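Local coordinates for protein excinuclease ABC, subunit A. (PDB 2VF7) that binds DNA and ATP as a zinc-containing UvrA-family excinuclease subunit, and probably hydrolyses the nucleotide and helps recognise damaged DNA, at residues T42-S47 against H765-E770; E759-L764 against E790-V795; R715-G720 against E770-Q775; D406-G411 against V436-L441; L719-L724 against G733-R738. The protein carries 1 engineered substitution. One frame throughout, in Å; residues are numbered along the deposited sequence.

How the contacts relate
All five contacts lie where the two ATPase halves meet; centres of contacts that touch or share residues are about 11 to 17 Å apart. Contact 1 joins residues 42-47, beside one ADP, to the start of helix 766-781 and so closes a loop of more than 700 residues. Contacts 4 and 5 are nested inside that loop; contacts 2 and 3 cross it. Contact 3 uses the same helix as contact 1 and shares Leu719 and Gly720 with contact 5. Contacts 4 and 2 are counterparts, each at the exit of two adjacent parallel strands, 402-406 with 433-437 and 753-758 with 785-789. Motifs of both ABC ATPase halves thereby pack together, contacts 1 and 5 touching the same ADP.

Contact 1 (T42-S47 against H765-E770); sequences TGVSGS and HPADVE. With ADP (adenosine-5'-diphosphate), chain E.
Ser45 and Asp768 carry the polar part of this contact, and three donors converge on one oxygen, Asp768 OD2. Ser45 N donates to the syn lone pair of Asp768 OD2 over 3.2 Å, with an N-H...O angle of 161°. Ser45 OG donates at 3.1 Å to the same OD2, but from above the carboxylate plane. The third donor, His765 N, lies 3.1 Å from Asp768 OD2 on the anti side.

That last bond belongs to a capping box at the start of helix 766-781. As N-cap, His765 also accepts through ND1 the capping bond from Ala767 N at 3.0 Å. A water donates to both Ser45 O and Asp768 OD1, giving a second, indirect link.

Apolar packing is lighter. His765 CG is anti to the backbone N (chi1 -171°), which sets it 3.9 Å from Val44 CA, and Val44 CG1 lies over one face of the ring, 4.0 Å from ND1.

Gly46 N, in the same P-loop (Walker A) turn, donates to ADP O2B at 2.8 Å. Asp768 is therefore a second-shell residue: by holding Ser45 it ties the phosphate-binding loop of one ATPase half to the D-loop and helix of the other.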
# COMPACT_ATOMS: atom_id res chain seq x y z
N THR A 42 20.12 15.55 -20.38
CA THR A 42 20.01 15.84 -21.82
C THR A 42 20.74 14.86 -22.75
O THR A 42 21.53 14.03 -22.30
CB THR A 42 20.41 17.30 -22.15
OG1 THR A 42 21.83 17.42 -22.17
CG2 THR A 42 19.83 18.27 -21.14
N GLY A 43 20.48 14.98 -24.05
CA GLY A 43 21.06 14.08 -25.03
C GLY A 43 19.98 13.50 -25.94
O GLY A 43 18.79 13.66 -25.65
N VAL A 44 20.39 12.83 -27.03
CA VAL A 44 19.44 12.33 -28.03
C VAL A 44 18.49 11.32 -27.41
O VAL A 44 18.70 10.85 -26.29
CB VAL A 44 20.12 11.75 -29.32
CG1 VAL A 44 20.91 12.82 -30.05
CG2 VAL A 44 20.99 10.56 -28.99
N SER A 45 17.41 11.01 -28.12
CA SER A 45 16.43 10.07 -27.64
C SER A 45 17.02 8.69 -27.79
O SER A 45 17.71 8.41 -28.75
CB SER A 45 15.13 10.19 -28.43
OG SER A 45 15.31 9.70 -29.73
N GLY A 46 16.77 7.84 -26.80
CA GLY A 46 17.33 6.51 -26.78
C GLY A 46 18.72 6.48 -26.22
O GLY A 46 19.30 5.41 -26.08
N SER A 47 19.27 7.65 -25.88
CA SER A 47 20.62 7.74 -25.30
C SER A 47 20.75 7.17 -23.88
O SER A 47 21.83 6.69 -23.50
CB SER A 47 21.18 9.18 -25.36
OG SER A 47 20.79 9.95 -24.23
N HIS A 765 15.13 15.10 -29.63
CA HIS A 765 16.22 16.04 -29.49
C HIS A 765 16.26 16.99 -30.72
O HIS A 765 15.84 16.60 -31.81
CB HIS A 765 17.51 15.25 -29.31
CG HIS A 765 18.69 16.08 -28.94
ND1 HIS A 765 19.57 16.59 -29.88
CD2 HIS A 765 19.14 16.50 -27.74
CE1 HIS A 765 20.51 17.28 -29.27
NE2 HIS A 765 20.27 17.25 -27.97
N PRO A 766 16.72 18.25 -30.54
CA PRO A 766 16.90 19.09 -31.73
C PRO A 766 17.61 18.39 -32.90
O PRO A 766 17.31 18.68 -34.05
CB PRO A 766 17.74 20.26 -31.20
CG PRO A 766 17.29 20.39 -29.79
CD PRO A 766 17.02 19.01 -29.30
N ALA A 767 18.55 17.48 -32.61
CA ALA A 767 19.27 16.74 -33.63
C ALA A 767 18.42 15.66 -34.29
O ALA A 767 18.61 15.35 -35.46
CB ALA A 767 20.55 16.13 -33.07
N ASP A 768 17.49 15.09 -33.52
CA ASP A 768 16.60 14.05 -34.02
C ASP A 768 15.61 14.63 -35.03
O ASP A 768 15.29 13.99 -36.02
CB ASP A 768 15.79 13.38 -32.89
CG ASP A 768 16.63 12.50 -31.95
OD1 ASP A 768 17.61 11.83 -32.38
OD2 ASP A 768 16.26 12.43 -30.76
N VAL A 769 15.12 15.84 -34.77
CA VAL A 769 14.02 16.37 -35.57
C VAL A 769 14.44 16.62 -37.01
O VAL A 769 13.64 16.45 -37.92
CB VAL A 769 13.27 17.59 -34.90
CG1 VAL A 769 13.85 17.95 -33.56
CG2 VAL A 769 13.18 18.81 -35.82
N GLU A 770 15.71 16.96 -37.21
CA GLU A 770 16.30 17.05 -38.53
C GLU A 770 16.07 15.77 -39.36
O GLU A 770 15.63 15.84 -40.52
CB GLU A 770 17.80 17.38 -38.44
CG GLU A 770 18.13 18.63 -37.60
CD GLU A 770 19.48 19.28 -37.94
OE1 GLU A 770 19.71 20.42 -37.48
OE2 GLU A 770 20.31 18.66 -38.65
PB ADP E . 16.00 8.50 -23.45
O1B ADP E . 17.06 9.50 -23.79
O2B ADP E . 15.08 8.18 -24.60
O3B ADP E . 15.24 8.87 -22.19
PA ADP E . 15.94 5.79 -22.76
O1A ADP E . 14.46 5.99 -23.09
O2A ADP E . 16.32 5.36 -21.38
O3A ADP E . 16.77 7.11 -23.14
O5' ADP E . 16.46 4.63 -23.74
C5' ADP E . 17.63 3.83 -23.52
C4' ADP E . 17.24 2.37 -23.68
O4' ADP E . 16.40 2.00 -22.58
C3' ADP E . 16.46 2.03 -24.94
O3' ADP E . 16.89 0.77 -25.50
C2' ADP E . 15.03 1.95 -24.43
O2' ADP E . 14.16 1.18 -25.26
C1' ADP E . 15.22 1.35 -23.04
N9 ADP E . 14.12 1.66 -22.11
C8 ADP E . 13.77 2.90 -21.70
N7 ADP E . 12.72 2.89 -20.85
C5 ADP E . 12.40 1.59 -20.70
C6 ADP E . 11.40 0.85 -19.90
N6 ADP E . 10.52 1.53 -19.12
N1 ADP E . 11.39 -0.49 -20.00
C2 ADP E . 12.26 -1.17 -20.78
N3 ADP E . 13.20 -0.58 -21.52
C4 ADP E . 13.32 0.78 -21.51
O HOH W 1 17.81 8.90 -31.61

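Contact 2 (E759-L764 against E790-V795); sequences EPTTGL and EHKMQV
Lys792 reaches across to Thr761, and its side chain can be followed outward from CB, whose bond from CA is directed at the other segment. CG sits between the backbone N and the carbonyl carbon (chi1 53°) and faces Glu759 OE2 at 3.4 Å, an oxygen whose place is doubtful. CD lies 3.3 Å from Thr761 OG1. A bend at chi3 (87°) then places CE 3.1 Å from Thr761 OG1, the aliphatic chain running past the hydroxyl. At the tip, NZ gives a weak hydrogen bond of 3.4 Å to Thr761 O, which also accepts Leu764 N in a type II turn. An alanine in place of Lys792 would probably deprive Thr761 O of this weak donor and open a gap alongside the threonine hydroxyl.

The hydroxyl is itself held: Thr761 OG1 donates to Glu759 OE1 at 3.0 Å on the syn lone pair. On its other branch, Thr761 CG2 packs on Val795 CG2 at 3.8 Å. The carboxylates of Glu759 and Glu790 are modelled too close, so their relative placement is doubtful. The tight approach of Glu759 CG to the ring edge of His791, 2.9 Å from ND1, rests on that same uncertain side chain; ND1 is buried with no hydrogen-bond partner in the model.

Glu759 follows the Walker B strand 753-758, and His791 occupies the H-loop, its side chain touching the second P-loop. The chemistry thus links the end of Walker B and the start of the D-loop to the H-loop by one weak polar bond, the lysine methylenes on Thr761 OG1 and the Thr761-Val795 methyl pair, with the hydroxyl-carboxylate bond lying inside segment 759-764.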
# COMPACT_ATOMS: atom_id res chain seq x y z
N GLU A 759 1.98 17.38 -32.44
CA GLU A 759 3.41 17.64 -32.22
C GLU A 759 4.37 16.47 -32.54
O GLU A 759 4.84 15.81 -31.64
CB GLU A 759 3.64 18.15 -30.80
CG GLU A 759 4.56 19.36 -30.72
CD GLU A 759 6.00 19.05 -31.09
OE1 GLU A 759 6.47 17.92 -30.79
OE2 GLU A 759 6.65 19.92 -31.69
N PRO A 760 4.69 16.24 -33.83
CA PRO A 760 5.36 14.98 -34.22
C PRO A 760 6.77 14.75 -33.65
O PRO A 760 7.34 13.66 -33.79
CB PRO A 760 5.41 15.07 -35.76
CG PRO A 760 4.45 16.16 -36.13
CD PRO A 760 4.46 17.12 -34.99
N THR A 761 7.32 15.78 -33.00
CA THR A 761 8.67 15.71 -32.45
C THR A 761 8.65 15.56 -30.93
O THR A 761 9.58 15.97 -30.23
CB THR A 761 9.53 16.95 -32.87
OG1 THR A 761 9.02 18.16 -32.27
CG2 THR A 761 9.58 17.10 -34.40
N THR A 762 7.56 14.97 -30.41
CA THR A 762 7.46 14.70 -28.98
C THR A 762 8.59 13.76 -28.56
O THR A 762 8.82 12.72 -29.20
CB THR A 762 6.06 14.13 -28.57
OG1 THR A 762 5.70 13.03 -29.42
CG2 THR A 762 4.98 15.22 -28.69
N GLY A 763 9.34 14.16 -27.53
CA GLY A 763 10.46 13.36 -27.03
C GLY A 763 11.65 13.31 -27.97
O GLY A 763 12.46 12.40 -27.88
N LEU A 764 11.75 14.29 -28.86
CA LEU A 764 12.85 14.34 -29.81
C LEU A 764 13.85 15.45 -29.51
O LEU A 764 13.48 16.57 -29.16
CB LEU A 764 12.33 14.45 -31.25
CG LEU A 764 12.31 13.21 -32.16
CD1 LEU A 764 11.54 12.07 -31.53
CD2 LEU A 764 11.72 13.52 -33.53
N GLU A 790 1.72 22.09 -33.89
CA GLU A 790 3.15 22.24 -33.67
C GLU A 790 3.47 23.35 -32.66
O GLU A 790 2.82 24.40 -32.66
CB GLU A 790 3.82 22.48 -35.02
CG GLU A 790 5.33 22.46 -35.04
CD GLU A 790 5.92 21.20 -34.44
OE1 GLU A 790 5.76 20.09 -35.04
OE2 GLU A 790 6.53 21.34 -33.36
N HIS A 791 4.47 23.11 -31.81
CA HIS A 791 4.81 23.98 -30.69
C HIS A 791 6.23 24.53 -30.75
O HIS A 791 6.54 25.51 -30.07
CB HIS A 791 4.62 23.25 -29.34
CG HIS A 791 3.24 22.70 -29.13
ND1 HIS A 791 2.91 21.39 -29.41
CD2 HIS A 791 2.10 23.28 -28.68
CE1 HIS A 791 1.64 21.18 -29.15
NE2 HIS A 791 1.12 22.31 -28.70
N LYS A 792 7.10 23.91 -31.54
CA LYS A 792 8.47 24.39 -31.65
C LYS A 792 8.83 25.02 -32.99
O LYS A 792 8.52 24.50 -34.06
CB LYS A 792 9.49 23.32 -31.23
CG LYS A 792 9.37 21.99 -31.93
CD LYS A 792 10.42 21.00 -31.41
CE LYS A 792 9.96 20.23 -30.17
NZ LYS A 792 10.86 19.05 -29.87
N MET A 793 9.52 26.15 -32.89
CA MET A 793 9.77 27.02 -34.01
C MET A 793 10.79 26.45 -34.97
O MET A 793 10.85 26.88 -36.11
CB MET A 793 10.18 28.40 -33.50
CG MET A 793 9.12 29.09 -32.63
SD MET A 793 7.47 29.20 -33.38
CE MET A 793 6.38 28.87 -31.98
N GLN A 794 11.58 25.48 -34.51
CA GLN A 794 12.53 24.74 -35.37
C GLN A 794 11.79 24.09 -36.53
O GLN A 794 12.21 24.17 -37.67
CB GLN A 794 13.29 23.67 -34.54
CG GLN A 794 14.39 22.89 -35.31
CD GLN A 794 14.91 21.65 -34.56
OE1 GLN A 794 14.26 21.13 -33.64
NE2 GLN A 794 16.09 21.16 -34.96
N VAL A 795 10.67 23.45 -36.20
CA VAL A 795 9.85 22.72 -37.15
C VAL A 795 8.93 23.65 -37.94
O VAL A 795 8.70 23.43 -39.13
CB VAL A 795 9.00 21.65 -36.43
CG1 VAL A 795 7.89 21.12 -37.34
CG2 VAL A 795 9.89 20.52 -35.96

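Contact 3 (R715-G720 against E770-Q775); sequences REVGLG and ERLQRQ
Glu716 O receives the one hydrogen bond that crosses this contact, from Arg771 NH1 at 3.0 Å with an N-H...O angle of 153°. The carbonyl oxygen lies in the guanidinium plane, at its edge, whereas the donor stands 55° above the carbonyl plane. Arg715 O lies over a face of the same guanidinium, 3.2 Å from NH1, with an angle too poor for a bond. With CG anti to the backbone N (chi1 -172°), Arg771 CG lies 3.5 Å from Glu716 O.

Gln775 also presents its amide here. Its NE2 is committed to its own helix, donating to Arg771 O at 2.9 Å nearly in the planes of both groups, and its approach to Glu716 O has too poor an angle for a bond. Gln775 OE1 rests 3.7 Å from Glu716 CB.

The carbonyls meet Arg771 where helix 705-716 ends in a Schellman motif. Gly718 has the positive phi of that motif, and Gly718 N bonds back to Arg715 O at 3.1 Å. Gly718 CA packs on Arg771 CD at 3.8 Å, and a CB on this residue would be jammed against the preceding carbonyl oxygen.

The apolar part is made by Val717 and Leu772, which lie side by side, pointing the same way, with Val717 CG2 to Leu772 CD2 at 3.8 Å. Helix 733-743 borders this apolar patch, Arg738 meeting Val717 and Leu741 meeting Leu772.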
# COMPACT_ATOMS: atom_id res chain seq x y z
N ARG A 715 13.87 2.53 -39.60
CA ARG A 715 15.26 2.92 -39.41
C ARG A 715 15.44 4.37 -39.80
O ARG A 715 16.01 5.15 -39.04
CB ARG A 715 16.18 2.00 -40.20
CG ARG A 715 17.50 1.73 -39.52
CD ARG A 715 18.31 0.66 -40.27
NE ARG A 715 19.74 0.97 -40.26
CZ ARG A 715 20.33 1.84 -41.08
NH1 ARG A 715 19.62 2.49 -41.99
NH2 ARG A 715 21.64 2.06 -41.00
N GLU A 716 14.91 4.72 -40.97
CA GLU A 716 14.85 6.10 -41.47
C GLU A 716 14.24 7.11 -40.49
O GLU A 716 14.58 8.31 -40.51
CB GLU A 716 14.05 6.15 -42.79
CG GLU A 716 14.85 5.82 -44.04
CD GLU A 716 13.98 5.65 -45.28
OE1 GLU A 716 13.10 4.75 -45.30
OE2 GLU A 716 14.19 6.40 -46.26
N VAL A 717 13.34 6.64 -39.65
CA VAL A 717 12.53 7.52 -38.81
C VAL A 717 13.16 7.66 -37.39
O VAL A 717 12.69 8.44 -36.54
CB VAL A 717 11.02 7.08 -38.86
CG1 VAL A 717 10.59 6.25 -37.64
CG2 VAL A 717 10.11 8.26 -39.09
N GLY A 718 14.24 6.91 -37.16
CA GLY A 718 15.11 7.08 -35.99
C GLY A 718 15.08 5.99 -34.93
O GLY A 718 15.68 6.15 -33.87
N LEU A 719 14.40 4.87 -35.22
CA LEU A 719 14.14 3.85 -34.21
C LEU A 719 15.02 2.59 -34.31
O LEU A 719 14.60 1.53 -33.92
CB LEU A 719 12.66 3.44 -34.25
CG LEU A 719 11.57 4.50 -34.05
CD1 LEU A 719 10.25 3.84 -34.10
CD2 LEU A 719 11.74 5.23 -32.74
N GLY A 720 16.24 2.72 -34.79
CA GLY A 720 17.09 1.57 -34.98
C GLY A 720 17.45 0.85 -33.70
O GLY A 720 17.85 -0.30 -33.73
N GLU A 770 15.71 16.96 -37.21
CA GLU A 770 16.30 17.05 -38.53
C GLU A 770 16.07 15.77 -39.36
O GLU A 770 15.63 15.84 -40.52
CB GLU A 770 17.80 17.38 -38.44
CG GLU A 770 18.13 18.63 -37.60
CD GLU A 770 19.48 19.28 -37.94
OE1 GLU A 770 19.71 20.42 -37.48
OE2 GLU A 770 20.31 18.66 -38.65
N ARG A 771 16.34 14.61 -38.76
CA ARG A 771 16.09 13.31 -39.39
C ARG A 771 14.60 13.03 -39.62
O ARG A 771 14.22 12.39 -40.60
CB ARG A 771 16.73 12.18 -38.57
CG ARG A 771 16.71 10.77 -39.22
CD ARG A 771 16.83 9.62 -38.18
NE ARG A 771 18.08 8.86 -38.27
CZ ARG A 771 18.35 7.95 -39.22
NH1 ARG A 771 17.47 7.70 -40.19
NH2 ARG A 771 19.50 7.29 -39.22
N LEU A 772 13.74 13.51 -38.71
CA LEU A 772 12.30 13.32 -38.85
C LEU A 772 11.72 14.18 -39.99
O LEU A 772 10.90 13.71 -40.78
CB LEU A 772 11.58 13.64 -37.52
CG LEU A 772 10.12 13.24 -37.23
CD1 LEU A 772 9.12 14.16 -37.88
CD2 LEU A 772 9.84 11.77 -37.59
N GLN A 773 12.17 15.44 -40.05
CA GLN A 773 11.72 16.41 -41.04
C GLN A 773 12.00 16.00 -42.51
O GLN A 773 11.20 16.32 -43.40
CB GLN A 773 12.33 17.78 -40.72
CG GLN A 773 11.69 18.96 -41.44
CD GLN A 773 10.52 19.58 -40.69
OE1 GLN A 773 9.37 19.56 -41.16
NE2 GLN A 773 10.80 20.17 -39.53
N ARG A 774 13.11 15.31 -42.75
CA ARG A 774 13.43 14.79 -44.08
C ARG A 774 12.40 13.76 -44.55
O ARG A 774 12.15 13.63 -45.75
CB ARG A 774 14.80 14.13 -44.10
CG ARG A 774 15.95 15.04 -43.74
CD ARG A 774 17.28 14.47 -44.23
NE ARG A 774 17.84 13.44 -43.35
CZ ARG A 774 18.64 13.68 -42.32
NH1 ARG A 774 18.98 14.93 -42.00
NH2 ARG A 774 19.10 12.67 -41.58
N GLN A 775 11.84 13.01 -43.62
CA GLN A 775 10.85 12.00 -43.97
C GLN A 775 9.50 12.65 -44.25
O GLN A 775 8.75 12.19 -45.12
CB GLN A 775 10.73 10.89 -42.90
CG GLN A 775 12.04 10.48 -42.18
CD GLN A 775 13.19 10.07 -43.11
OE1 GLN A 775 12.99 9.38 -44.12
NE2 GLN A 775 14.41 10.48 -42.74

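Contact 4 (D406-G411 against V436-L441); sequences DEPSAG and VVEHDL
Glu407 N donates to Val437 O at 2.8 Å, arriving nearly along the C=O axis (175°). This bond continues the parallel pairing of Asp406 with Val437, whose CA atoms are 5.1 Å apart, just past the end of strand 402-406.

A weak hydrogen bond runs between side chains: His439 ND1 donates to Glu407 OE1 at 3.0 Å. The oxygen sits at the ring edge and in its plane, while the carboxylate is turned 85° from the ring. Next to it, Glu438 folds back on its own segment. The bend at chi2 (56°) brings CD round, and OE2 accepts His439 N at 3.0 Å and Asp440 N at 3.2 Å from opposite faces of the carboxylate, which fixes the group. Ser409 OG also donates to Glu438 OE1, but the hydroxyl is modelled too near the carboxylate for its exact place to be trusted.

The side chains of Glu407 and Glu438 cross at about a right angle, Glu407 CG 3.5 Å from Glu438 OE2. Pro408 CD touches Val436 CG1 at 4.0 Å.

Segments 406-411 and 436-441 hold what are, by the family pattern, the end of Walker B with the start of the D-loop, and the H-loop. Strand 433-437 lies between strands 402-406 and 38-42. Helix 417-428 packs on Pro408 and Ser409 through Leu420, while Lys49 and Phe54 of helix 49-69 meet Val437, and His439 NE2 bonds weakly to Lys49.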
# COMPACT_ATOMS: atom_id res chain seq x y z
N ASP A 406 9.53 14.90 -16.57
CA ASP A 406 9.82 14.44 -17.94
C ASP A 406 9.22 15.37 -18.99
O ASP A 406 8.06 15.22 -19.38
CB ASP A 406 9.33 13.01 -18.17
CG ASP A 406 9.48 12.58 -19.63
OD1 ASP A 406 8.45 12.50 -20.32
OD2 ASP A 406 10.63 12.35 -20.10
N GLU A 407 10.02 16.34 -19.44
CA GLU A 407 9.61 17.36 -20.39
C GLU A 407 8.36 18.12 -19.98
O GLU A 407 7.28 17.89 -20.52
CB GLU A 407 9.47 16.78 -21.79
CG GLU A 407 10.79 16.63 -22.50
CD GLU A 407 10.62 16.20 -23.94
OE1 GLU A 407 10.96 15.03 -24.25
OE2 GLU A 407 10.14 17.03 -24.76
N PRO A 408 8.50 19.07 -19.04
CA PRO A 408 7.36 19.86 -18.58
C PRO A 408 7.02 21.00 -19.55
O PRO A 408 5.99 21.70 -19.38
CB PRO A 408 7.85 20.40 -17.23
CG PRO A 408 9.25 19.78 -17.01
CD PRO A 408 9.74 19.43 -18.34
N SER A 409 7.88 21.16 -20.55
CA SER A 409 7.69 22.17 -21.59
C SER A 409 7.01 21.59 -22.82
O SER A 409 6.83 22.29 -23.82
CB SER A 409 9.05 22.69 -22.01
OG SER A 409 9.86 21.59 -22.33
N ALA A 410 6.65 20.31 -22.77
CA ALA A 410 5.92 19.68 -23.86
C ALA A 410 4.54 20.32 -23.95
O ALA A 410 3.78 20.32 -22.97
CB ALA A 410 5.80 18.19 -23.63
N GLY A 411 4.23 20.87 -25.13
CA GLY A 411 2.95 21.54 -25.37
C GLY A 411 2.99 22.99 -24.96
O GLY A 411 1.98 23.69 -25.06
N VAL A 436 15.24 16.93 -14.12
CA VAL A 436 14.40 17.24 -15.27
C VAL A 436 15.01 16.72 -16.56
O VAL A 436 16.06 17.18 -16.96
CB VAL A 436 14.21 18.76 -15.41
CG1 VAL A 436 13.36 19.11 -16.66
CG2 VAL A 436 13.60 19.33 -14.13
N VAL A 437 14.37 15.74 -17.19
CA VAL A 437 14.75 15.40 -18.56
C VAL A 437 14.02 16.29 -19.54
O VAL A 437 12.78 16.32 -19.58
CB VAL A 437 14.70 13.86 -18.89
CG1 VAL A 437 14.09 13.06 -17.77
CG2 VAL A 437 14.08 13.58 -20.24
N GLU A 438 14.81 17.02 -20.31
CA GLU A 438 14.32 18.08 -21.17
C GLU A 438 15.09 18.13 -22.49
O GLU A 438 16.28 17.78 -22.55
CB GLU A 438 14.43 19.43 -20.43
CG GLU A 438 13.75 20.60 -21.12
CD GLU A 438 12.27 20.36 -21.42
OE1 GLU A 438 11.44 20.59 -20.50
OE2 GLU A 438 11.92 19.97 -22.56
N HIS A 439 14.40 18.56 -23.53
CA HIS A 439 15.01 18.86 -24.83
C HIS A 439 15.03 20.35 -25.16
O HIS A 439 15.84 20.80 -25.96
CB HIS A 439 14.30 18.09 -25.94
CG HIS A 439 14.56 16.62 -25.88
ND1 HIS A 439 13.60 15.71 -25.49
CD2 HIS A 439 15.69 15.91 -26.12
CE1 HIS A 439 14.12 14.49 -25.53
NE2 HIS A 439 15.38 14.59 -25.89
N ASP A 440 14.13 21.11 -24.53
CA ASP A 440 14.04 22.56 -24.73
C ASP A 440 15.34 23.25 -24.39
O ASP A 440 15.81 23.17 -23.25
CB ASP A 440 12.91 23.15 -23.87
CG ASP A 440 12.42 24.48 -24.39
OD1 ASP A 440 13.23 25.32 -24.80
OD2 ASP A 440 11.19 24.71 -24.38
N LEU A 441 15.93 23.93 -25.37
CA LEU A 441 17.20 24.63 -25.21
C LEU A 441 17.09 25.84 -24.29
O LEU A 441 18.06 26.24 -23.65
CB LEU A 441 17.74 25.05 -26.58
CG LEU A 441 18.16 23.96 -27.58
CD1 LEU A 441 18.57 24.62 -28.90
CD2 LEU A 441 19.27 23.06 -27.05

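Contact 5 (L719-L724 against G733-R738); sequences LGYLRL and GGEAQR
Tyr721 OH donates to Glu735 OE2 at 2.7 Å, the hydrogen bond that joins the two segments. The carboxylate oxygen lies in the plane of the ring at its edge and is met on its anti side; ring and carboxylate are turned 59° apart. Leu719 CD2 rests over the centre of the Arg738 guanidinium, 3.5 Å from CZ. This arginine has a second conformer, so the packing holds for one of the two. The other methyl, Leu719 CD1, lies 3.8 Å from Glu735 O, and Leu722 CD2 is 4.2 Å from Glu735 CD.

Second-shell bonds hold these groups. Tyr721 CG, between its backbone N and carbonyl carbon (chi1 62°), starts the ring on the course that takes OH to Glu735, within a type I turn closed by Leu722 N to Leu719 O at 3.2 Å. Arg738 NE donates to Gly734 O at 3.1 Å, from the face of that carbonyl opposite to Arg738 N. Glu735 OE1 takes Ser732 N.

Gly733, Gly734 and Glu735 belong to the ABC signature motif (LSGGE), which runs into helix 733-743, and Tyr721 and Leu722 line the ADP pocket beside Gly46. A phenylalanine in place of Tyr721 would probably leave Glu735 OE2 without its partner across the contact and the carboxylate less firmly set. One short, directional bond backed by leucine methyls thus couples the signature helix to a wall of the nucleotide pocket.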
# COMPACT_ATOMS: atom_id res chain seq x y z
N LEU A 719 14.40 4.87 -35.22
CA LEU A 719 14.14 3.85 -34.21
C LEU A 719 15.02 2.59 -34.31
O LEU A 719 14.60 1.53 -33.92
CB LEU A 719 12.66 3.44 -34.25
CG LEU A 719 11.57 4.50 -34.05
CD1 LEU A 719 10.25 3.84 -34.10
CD2 LEU A 719 11.74 5.23 -32.74
N GLY A 720 16.24 2.72 -34.79
CA GLY A 720 17.09 1.57 -34.98
C GLY A 720 17.45 0.85 -33.70
O GLY A 720 17.85 -0.30 -33.73
N TYR A 721 17.29 1.54 -32.57
CA TYR A 721 17.70 1.00 -31.27
C TYR A 721 16.65 0.07 -30.67
O TYR A 721 16.95 -0.70 -29.76
CB TYR A 721 18.10 2.14 -30.30
CG TYR A 721 16.99 3.11 -29.95
CD1 TYR A 721 16.22 2.94 -28.81
CD2 TYR A 721 16.71 4.20 -30.78
CE1 TYR A 721 15.20 3.82 -28.49
CE2 TYR A 721 15.69 5.07 -30.48
CZ TYR A 721 14.95 4.89 -29.34
OH TYR A 721 13.94 5.78 -29.05
N LEU A 722 15.42 0.14 -31.19
CA LEU A 722 14.34 -0.66 -30.66
C LEU A 722 14.43 -2.12 -31.10
O LEU A 722 14.97 -2.40 -32.17
CB LEU A 722 12.99 -0.05 -31.05
CG LEU A 722 12.65 1.32 -30.46
CD1 LEU A 722 11.30 1.75 -30.91
CD2 LEU A 722 12.70 1.27 -28.95
N ARG A 723 13.88 -3.02 -30.28
CA ARG A 723 13.85 -4.46 -30.54
C ARG A 723 12.51 -4.88 -31.14
O ARG A 723 11.45 -4.44 -30.70
CB ARG A 723 14.13 -5.26 -29.26
CG ARG A 723 15.54 -5.12 -28.73
CD ARG A 723 15.80 -6.03 -27.52
NE ARG A 723 15.08 -5.58 -26.33
CZ ARG A 723 15.47 -4.57 -25.52
NH1 ARG A 723 16.61 -3.90 -25.75
NH2 ARG A 723 14.71 -4.23 -24.48
N LEU A 724 12.57 -5.75 -32.15
CA LEU A 724 11.38 -6.20 -32.88
C LEU A 724 10.21 -6.62 -31.99
O LEU A 724 9.08 -6.24 -32.24
CB LEU A 724 11.77 -7.36 -33.81
CG LEU A 724 12.10 -6.92 -35.23
CD1 LEU A 724 13.02 -5.72 -35.19
CD2 LEU A 724 12.70 -8.08 -36.00
N GLY A 733 5.77 8.09 -25.73
CA GLY A 733 4.77 8.56 -26.67
C GLY A 733 5.32 8.79 -28.07
O GLY A 733 4.68 8.42 -29.06
N GLY A 734 6.51 9.39 -28.13
CA GLY A 734 7.21 9.69 -29.36
C GLY A 734 7.75 8.49 -30.14
O GLY A 734 7.82 8.55 -31.38
N GLU A 735 8.14 7.43 -29.41
CA GLU A 735 8.52 6.15 -30.01
C GLU A 735 7.33 5.50 -30.67
O GLU A 735 7.45 5.01 -31.77
CB GLU A 735 9.12 5.19 -28.97
CG GLU A 735 10.56 5.51 -28.65
CD GLU A 735 11.12 4.87 -27.36
OE1 GLU A 735 10.43 4.11 -26.65
OE2 GLU A 735 12.29 5.14 -27.07
N ALA A 736 6.17 5.53 -30.00
CA ALA A 736 4.94 4.97 -30.59
C ALA A 736 4.39 5.78 -31.77
O ALA A 736 3.86 5.20 -32.73
CB ALA A 736 3.86 4.81 -29.55
N GLN A 737 4.50 7.10 -31.69
CA GLN A 737 4.08 7.98 -32.79
C GLN A 737 4.86 7.68 -34.08
O GLN A 737 4.27 7.56 -35.16
CB GLN A 737 4.22 9.46 -32.41
CG GLN A 737 3.67 10.42 -33.47
CD GLN A 737 3.21 11.79 -32.93
OE1 GLN A 737 3.45 12.13 -31.76
NE2 GLN A 737 2.52 12.56 -33.78
N ARG A 738 6.18 7.57 -33.95
CA ARG A 738 7.07 7.30 -35.08
C ARG A 738 6.91 5.89 -35.67
O ARG A 738 7.18 5.71 -36.84
CB ARG A 738 8.52 7.55 -34.67
CG ARG A 738 8.88 9.02 -34.47
CD ARG A 738 10.34 9.19 -34.09
NE ARG A 738 10.59 8.98 -32.66
CZ ARG A 738 11.79 8.70 -32.13
NH1 ARG A 738 12.87 8.57 -32.90
NH2 ARG A 738 11.92 8.56 -30.81